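Local coordinates for major capsid protein (Norovirus Hu/GI.7/TCH-060/USA/2003, PDB 4P25), which builds the norovirus capsid and, through its protruding (P) domain, binds histo-blood group antigen glycans such as Lewis Y, at residues A[243-248]-A[286-291]; A[256-261]-A[296-301]. All blocks are in the same frame, centred on the assembly; numbering follows the deposited sequence.

Contact 1 of 2, residues A[243-248]-A[286-291]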
# COMPACT_ATOMS: atom_id res chain seq x y z
N ALA A 243 7.54 23.64 -8.83
CA ALA A 243 6.18 23.50 -9.34
C ALA A 243 5.21 24.07 -8.33
O ALA A 243 5.16 23.63 -7.18
CB ALA A 243 5.86 22.04 -9.64
N LEU A 244 4.44 25.06 -8.76
CA LEU A 244 3.41 25.65 -7.91
C LEU A 244 2.18 24.75 -7.93
O LEU A 244 1.64 24.45 -8.99
CB LEU A 244 3.05 27.05 -8.40
CG LEU A 244 1.94 27.76 -7.62
CD1 LEU A 244 2.38 28.09 -6.20
CD2 LEU A 244 1.48 29.02 -8.35
N LEU A 245 1.76 24.31 -6.75
CA LEU A 245 0.57 23.48 -6.62
C LEU A 245 -0.52 24.24 -5.90
O LEU A 245 -0.24 25.07 -5.04
CB LEU A 245 0.87 22.22 -5.81
CG LEU A 245 2.06 21.34 -6.18
CD1 LEU A 245 2.11 20.16 -5.23
CD2 LEU A 245 1.98 20.87 -7.63
N HIS A 246 -1.77 23.94 -6.24
CA HIS A 246 -2.91 24.41 -5.47
C HIS A 246 -3.52 23.21 -4.74
O HIS A 246 -3.57 22.11 -5.28
CB HIS A 246 -3.95 25.04 -6.39
CG HIS A 246 -3.50 26.31 -7.04
ND1 HIS A 246 -4.10 26.82 -8.17
CD2 HIS A 246 -2.53 27.19 -6.70
CE1 HIS A 246 -3.51 27.95 -8.51
NE2 HIS A 246 -2.55 28.20 -7.64
N TYR A 247 -3.96 23.44 -3.51
CA TYR A 247 -4.64 22.41 -2.73
C TYR A 247 -6.13 22.74 -2.76
O TYR A 247 -6.57 23.73 -2.17
CB TYR A 247 -4.08 22.41 -1.31
CG TYR A 247 -4.60 21.33 -0.38
CD1 TYR A 247 -4.26 19.99 -0.57
CD2 TYR A 247 -5.38 21.66 0.72
CE1 TYR A 247 -4.73 19.01 0.30
CE2 TYR A 247 -5.84 20.69 1.59
CZ TYR A 247 -5.51 19.37 1.38
OH TYR A 247 -5.98 18.41 2.25
N VAL A 248 -6.90 21.89 -3.45
CA VAL A 248 -8.26 22.23 -3.83
C VAL A 248 -9.30 21.38 -3.09
O VAL A 248 -9.15 20.17 -2.95
CB VAL A 248 -8.45 22.05 -5.36
CG1 VAL A 248 -9.85 22.47 -5.80
CG2 VAL A 248 -7.39 22.85 -6.11
N PHE A 286 -4.20 17.99 -4.38
CA PHE A 286 -3.15 18.81 -4.97
C PHE A 286 -3.27 18.81 -6.49
O PHE A 286 -3.48 17.77 -7.11
CB PHE A 286 -1.75 18.33 -4.58
CG PHE A 286 -1.41 18.55 -3.13
CD1 PHE A 286 -0.94 19.78 -2.69
CD2 PHE A 286 -1.56 17.53 -2.22
CE1 PHE A 286 -0.62 19.98 -1.35
CE2 PHE A 286 -1.25 17.72 -0.88
CZ PHE A 286 -0.78 18.94 -0.45
N VAL A 287 -3.13 19.99 -7.07
CA VAL A 287 -3.23 20.16 -8.51
C VAL A 287 -2.07 21.02 -9.00
O VAL A 287 -1.84 22.10 -8.46
CB VAL A 287 -4.56 20.82 -8.91
CG1 VAL A 287 -4.66 20.99 -10.43
CG2 VAL A 287 -5.74 20.03 -8.38
N PHE A 288 -1.34 20.54 -10.00
CA PHE A 288 -0.27 21.34 -10.60
C PHE A 288 -0.85 22.59 -11.27
O PHE A 288 -1.77 22.50 -12.08
CB PHE A 288 0.51 20.53 -11.64
CG PHE A 288 1.53 21.34 -12.41
CD1 PHE A 288 2.82 21.50 -11.93
CD2 PHE A 288 1.19 21.93 -13.62
CE1 PHE A 288 3.75 22.24 -12.65
CE2 PHE A 288 2.11 22.67 -14.33
CZ PHE A 288 3.39 22.82 -13.85
N SER A 289 -0.29 23.75 -10.94
CA SER A 289 -0.75 24.99 -11.54
C SER A 289 0.21 25.54 -12.59
O SER A 289 -0.18 25.79 -13.73
CB SER A 289 -1.03 26.04 -10.46
OG SER A 289 -1.61 27.19 -11.04
N SER A 290 1.47 25.74 -12.21
CA SER A 290 2.48 26.23 -13.14
C SER A 290 3.90 26.05 -12.62
O SER A 290 4.11 25.80 -11.42
CB SER A 290 2.25 27.71 -13.45
OG SER A 290 2.46 28.50 -12.30
N TRP A 291 4.87 26.16 -13.52
CA TRP A 291 6.27 26.20 -13.13
C TRP A 291 6.63 27.60 -12.69
O TRP A 291 6.26 28.59 -13.33
CB TRP A 291 7.16 25.77 -14.30
CG TRP A 291 7.02 24.32 -14.66
CD1 TRP A 291 6.34 23.80 -15.72
CD2 TRP A 291 7.58 23.21 -13.95
NE1 TRP A 291 6.44 22.42 -15.71
CE2 TRP A 291 7.19 22.04 -14.64
CE3 TRP A 291 8.37 23.08 -12.80
CZ2 TRP A 291 7.57 20.76 -14.22
CZ3 TRP A 291 8.74 21.82 -12.38
CH2 TRP A 291 8.34 20.67 -13.09
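Leu244 and His246 pair through their backbones with Ser290 and Val287, joining strands 242-248 and 285-292 of the antiparallel P-domain sheet with directions 141° apart. Leu244 N gives a hydrogen bond to Ser290 O, and Leu244 O accepts Ser289 N at 2.8 Å and, only weakly, Ser290 N at 3.5 Å. Two residues thus face one, a classic beta bulge. Beyond it His246 N bonds to Val287 O and Val287 N to His246 O. On one face of the sheet, with CG anti to the backbone N (chi1 -176°), Tyr247 points the edge of its ring at the face of Phe286: Tyr247 CD1 stands over the centre of the Phe286 ring, 3.6 Å from Phe286 CZ, with the planes at 51°. Phe259 of the next strand also packs edge-to-face with Phe286. The Tyr247 hydroxyl is hydrogen-bonded to Pro281 O and Gly284 N. On the other side Ser289 CB sits 3.8 Å from the His246 ring centroid, a CH-pi contact; Ser289, the extra residue of the bulge, points toward strand 243-248. Chemically, an aromatic and aliphatic face of Ala243, Leu245, Tyr247, Phe286, Phe288 and Trp291 is set against a mixed one of Leu244, His246, Val287 and Ser290.

Contact 2 of 2, residues A[256-261]-A[296-301]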
# COMPACT_ATOMS: atom_id res chain seq x y z
N LEU A 256 -7.68 26.15 -1.66
CA LEU A 256 -7.48 26.31 -0.22
C LEU A 256 -6.09 26.79 0.17
O LEU A 256 -5.87 27.22 1.30
CB LEU A 256 -7.78 25.01 0.52
CG LEU A 256 -9.15 24.38 0.29
CD1 LEU A 256 -9.24 23.06 1.02
CD2 LEU A 256 -10.26 25.33 0.73
N GLY A 257 -5.13 26.70 -0.75
CA GLY A 257 -3.78 27.14 -0.45
C GLY A 257 -2.75 26.80 -1.51
O GLY A 257 -2.96 25.89 -2.33
N GLU A 258 -1.64 27.53 -1.48
CA GLU A 258 -0.53 27.39 -2.43
C GLU A 258 0.63 26.65 -1.80
O GLU A 258 1.00 26.91 -0.65
CB GLU A 258 0.02 28.76 -2.81
CG GLU A 258 -0.94 29.75 -3.36
CD GLU A 258 -0.23 30.87 -4.08
OE1 GLU A 258 0.73 31.44 -3.53
OE2 GLU A 258 -0.62 31.15 -5.23
N PHE A 259 1.25 25.77 -2.59
CA PHE A 259 2.41 25.01 -2.14
C PHE A 259 3.46 24.97 -3.25
O PHE A 259 3.11 25.09 -4.42
CB PHE A 259 1.99 23.57 -1.79
CG PHE A 259 1.06 23.47 -0.61
CD1 PHE A 259 -0.29 23.76 -0.75
CD2 PHE A 259 1.52 23.05 0.62
CE1 PHE A 259 -1.16 23.66 0.32
CE2 PHE A 259 0.66 22.95 1.71
CZ PHE A 259 -0.69 23.26 1.55
N LYS A 260 4.73 24.83 -2.89
CA LYS A 260 5.76 24.62 -3.90
C LYS A 260 6.35 23.22 -3.82
O LYS A 260 6.73 22.75 -2.74
CB LYS A 260 6.86 25.69 -3.83
CG LYS A 260 6.43 27.00 -4.46
CD LYS A 260 7.24 28.19 -3.95
CE LYS A 260 8.63 28.25 -4.55
NZ LYS A 260 9.44 29.34 -3.93
N LEU A 261 6.40 22.56 -4.97
CA LEU A 261 6.99 21.24 -5.09
C LEU A 261 8.34 21.38 -5.79
O LEU A 261 8.42 21.81 -6.94
CB LEU A 261 6.05 20.33 -5.89
CG LEU A 261 6.56 18.96 -6.34
CD1 LEU A 261 6.86 18.06 -5.15
CD2 LEU A 261 5.53 18.31 -7.26
N TYR A 296 9.83 32.32 -5.98
CA TYR A 296 8.42 32.64 -6.08
C TYR A 296 7.82 32.67 -4.68
O TYR A 296 7.92 31.70 -3.93
CB TYR A 296 7.71 31.59 -6.92
CG TYR A 296 6.26 31.91 -7.23
CD1 TYR A 296 5.25 31.54 -6.35
CD2 TYR A 296 5.92 32.57 -8.40
CE1 TYR A 296 3.93 31.83 -6.64
CE2 TYR A 296 4.60 32.86 -8.69
CZ TYR A 296 3.61 32.49 -7.81
OH TYR A 296 2.30 32.78 -8.11
N GLN A 297 7.18 33.79 -4.33
CA GLN A 297 6.68 33.96 -2.98
C GLN A 297 5.24 33.46 -2.84
O GLN A 297 4.33 33.93 -3.52
CB GLN A 297 6.75 35.44 -2.58
CG GLN A 297 6.48 35.69 -1.11
CD GLN A 297 6.41 37.17 -0.78
OE1 GLN A 297 6.75 38.02 -1.60
NE2 GLN A 297 5.96 37.48 0.44
N LEU A 298 5.05 32.50 -1.94
CA LEU A 298 3.74 31.90 -1.69
C LEU A 298 2.85 32.74 -0.79
O LEU A 298 3.32 33.42 0.13
CB LEU A 298 3.90 30.52 -1.05
CG LEU A 298 4.61 29.46 -1.89
CD1 LEU A 298 4.89 28.22 -1.05
CD2 LEU A 298 3.76 29.10 -3.10
N LYS A 299 1.55 32.68 -1.07
CA LYS A 299 0.54 33.19 -0.16
C LYS A 299 0.51 32.29 1.07
O LYS A 299 0.44 31.07 0.93
CB LYS A 299 -0.82 33.19 -0.87
CG LYS A 299 -1.98 33.62 -0.01
CD LYS A 299 -3.23 33.85 -0.86
CE LYS A 299 -4.39 34.31 0.00
NZ LYS A 299 -5.57 34.72 -0.80
N PRO A 300 0.58 32.88 2.27
CA PRO A 300 0.59 32.06 3.48
C PRO A 300 -0.67 31.22 3.65
O PRO A 300 -1.75 31.59 3.19
CB PRO A 300 0.70 33.10 4.60
CG PRO A 300 1.38 34.26 3.97
CD PRO A 300 0.82 34.31 2.57
N VAL A 301 -0.52 30.09 4.33
CA VAL A 301 -1.61 29.14 4.47
C VAL A 301 -1.93 28.81 5.94
O VAL A 301 -1.04 28.78 6.78
CB VAL A 301 -1.31 27.84 3.69
CG1 VAL A 301 -0.18 27.04 4.34
CG2 VAL A 301 -2.56 27.00 3.55
O HOH W 1 1.77 28.66 1.38
O HOH W 2 -1.92 29.84 0.28
O HOH W 3 1.80 33.94 -4.60
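Lys260 and Glu258, on a strand of the antiparallel P-domain sheet, hold the irregular C-terminal segment 296-301 by side-chain-to-backbone bonds; no strand ladder joins the two. The tightly packed part centres on Leu298. Leu298 CG lies 3.6 Å from Lys260 CD, and Leu298 CD2 reaches both Lys260 CG and, at 3.8 Å, Glu258 CB, so the isobutyl group rests against the aliphatic portions of two charged residues. Bent at chi3 (75°), the Lys260 chain brings NZ to Tyr296 O at 2.8 Å, in the carbonyl plane and on a lone pair. The same ammonium makes a salt bridge with Glu200 and a hydrogen bond with Arg294 O, consistent with a charge stabilised despite burial. Farther along, Val301 CG2 comes within 4.2 Å of Gly257 CA. The looser side is hydrated, and there Gln297 and Lys299 are exposed. Two waters link Lys299 O to the Glu258 backbone, one donating to Glu258 O and the other accepting from Glu258 N; a third donates to both Gln297 O and Glu258 OE1. That carboxylate oxygen, Glu258 OE1, also takes Lys299 N at 2.9 Å, almost straight at 178°, on its anti side and 26° out of the carboxylate plane.

From the N terminus, the chain runs through strand 243-248, turns into neighbouring strand 256-261, passes strand 266-269 and returns as 286-291 before ending in 296-301. Contact 1 closes a loop with 37 residues between its segments, contact 2 one with 34; because the segments alternate, the loops cross and neither encloses the other. Strand 243-248 lies between 286-291 and 256-261, and on the latter side Tyr247 O and Leu256 N are 2.7 Å apart. Leu244 CD1 packs on Leu298 CD2 at 3.5 Å, so Leu298 of the C-terminal segment touches both 243-248 and 256-261. Together the contacts, centres 9 Å apart, tie the chain's end to this sheet.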